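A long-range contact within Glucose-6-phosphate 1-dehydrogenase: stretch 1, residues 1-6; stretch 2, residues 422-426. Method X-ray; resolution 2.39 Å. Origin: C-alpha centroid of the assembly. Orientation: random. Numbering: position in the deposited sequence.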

# COMPACT_ATOMS: atom_id res chain seq x y z
N MET A 1 6.66 -17.91 -14.84
CA MET A 1 6.05 -18.93 -15.69
C MET A 1 4.78 -18.34 -16.32
O MET A 1 4.19 -18.92 -17.24
N ALA A 2 4.36 -17.18 -15.82
CA ALA A 2 3.41 -16.35 -16.55
C ALA A 2 4.13 -15.66 -17.71
O ALA A 2 5.34 -15.44 -17.69
N THR A 3 3.36 -15.32 -18.73
CA THR A 3 3.93 -14.72 -19.92
C THR A 3 4.33 -13.27 -19.67
O THR A 3 3.53 -12.48 -19.14
N GLN A 4 5.55 -12.91 -20.04
CA GLN A 4 6.01 -11.54 -19.87
C GLN A 4 5.64 -10.69 -21.08
O GLN A 4 5.63 -11.17 -22.22
N PHE A 5 5.30 -9.44 -20.81
CA PHE A 5 4.89 -8.47 -21.82
C PHE A 5 6.11 -7.62 -22.16
O PHE A 5 6.62 -6.90 -21.29
N ASP A 6 6.56 -7.68 -23.41
CA ASP A 6 7.74 -6.93 -23.84
C ASP A 6 7.42 -6.12 -25.09
O ASP A 6 7.16 -4.92 -25.00
N ALA A 422 3.18 -6.18 -12.99
CA ALA A 422 2.02 -6.54 -13.80
C ALA A 422 2.45 -6.94 -15.22
O ALA A 422 1.99 -7.96 -15.75
N LEU A 423 3.34 -6.15 -15.83
CA LEU A 423 3.82 -6.50 -17.17
C LEU A 423 4.44 -7.89 -17.17
O LEU A 423 4.23 -8.67 -18.10
N LEU A 424 5.15 -8.23 -16.09
CA LEU A 424 5.75 -9.56 -15.96
C LEU A 424 4.76 -10.62 -15.49
O LEU A 424 5.14 -11.79 -15.41
N GLY A 425 3.52 -10.26 -15.18
CA GLY A 425 2.54 -11.26 -14.76
C GLY A 425 2.68 -11.78 -13.34
O GLY A 425 2.10 -12.82 -13.01
N ASP A 426 3.42 -11.08 -12.47
CA ASP A 426 3.72 -11.57 -11.12
C ASP A 426 2.72 -10.99 -10.12
O ASP A 426 2.74 -9.79 -9.84

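The irregular N-terminal segment packs against the C-terminal end of a helix in a small, largely apolar contact, held by a single backbone hydrogen bond and burying 305 Å² over both sides. That bond runs from Phe-5 N to Leu-423 O (3.0 Å, with an N-H...O angle of 148°), using a carbonyl near the end of the helix. Around it, the CA-to-CB bond of Phe-5 points toward the helix end, and its side chain (chi1 m) is buried; Phe-5 CB lies 4.1 Å from Leu-423 CD2, an apolar contact beside the polar one. Leu-423, with chi1 m and chi2 t, leaves CA sideways.

Leu-424 has the same rotamer and also starts sideways, but its end comes nearer to the N-terminal segment, where CD2 meets Gln-4 CD at 3.6 Å. The extended Gln-4 side chain (m, t) thus packs against the leucine, and its amide makes no hydrogen bond to the second stretch.

Ala-2 points toward the turn, its CB 3.7 Å from Gly-425 O. Gly-425 closes the helix in a Schellman motif, with positive phi and Gly-425 N bonded to Ala-422 O at 2.8 Å. A CB here would clash with Ala-2 CB, at 2.9 Å, so glycine suits both the turn and the packing. Met-1, Thr-3 and Asp-6 point away.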

# COMPACT_ATOMS: atom_id res chain seq x y z
CB MET A 1 5.76 -20.20 -14.87
CG MET A 1 5.07 -21.32 -15.62
SD MET A 1 4.73 -22.70 -14.50
CE MET A 1 5.73 -24.02 -15.21
CB ALA A 2 2.77 -15.31 -15.64
CB THR A 3 2.93 -14.81 -21.07
OG1 THR A 3 2.43 -16.15 -21.16
CG2 THR A 3 3.59 -14.40 -22.38
CB GLN A 4 7.52 -11.51 -19.63
CG GLN A 4 7.93 -12.26 -18.36
CD GLN A 4 9.41 -12.11 -18.05
OE1 GLN A 4 10.16 -11.52 -18.84
NE2 GLN A 4 9.84 -12.65 -16.91
CB PHE A 5 3.76 -7.56 -21.31
CG PHE A 5 2.39 -8.22 -21.24
CD1 PHE A 5 2.24 -9.59 -21.40
CD2 PHE A 5 1.26 -7.45 -20.96
CE1 PHE A 5 0.97 -10.18 -21.30
CE2 PHE A 5 -0.02 -8.02 -20.86
CZ PHE A 5 -0.16 -9.39 -21.03
CB ASP A 6 8.92 -7.88 -24.09
CG ASP A 6 10.28 -7.18 -24.01
OD1 ASP A 6 10.33 -5.94 -23.79
OD2 ASP A 6 11.31 -7.88 -24.17
CB ALA A 422 1.03 -5.38 -13.83
CB LEU A 423 4.82 -5.44 -17.67
CG LEU A 423 4.23 -4.05 -17.95
CD1 LEU A 423 5.29 -3.02 -18.29
CD2 LEU A 423 3.23 -4.13 -19.07
CB LEU A 424 6.95 -9.52 -15.02
CG LEU A 424 8.03 -8.47 -15.32
CD1 LEU A 424 8.91 -8.25 -14.10
CD2 LEU A 424 8.86 -8.87 -16.51
CB ASP A 426 5.15 -11.19 -10.74
CG ASP A 426 5.55 -11.70 -9.36
OD1 ASP A 426 4.68 -12.23 -8.62
OD2 ASP A 426 6.76 -11.59 -9.02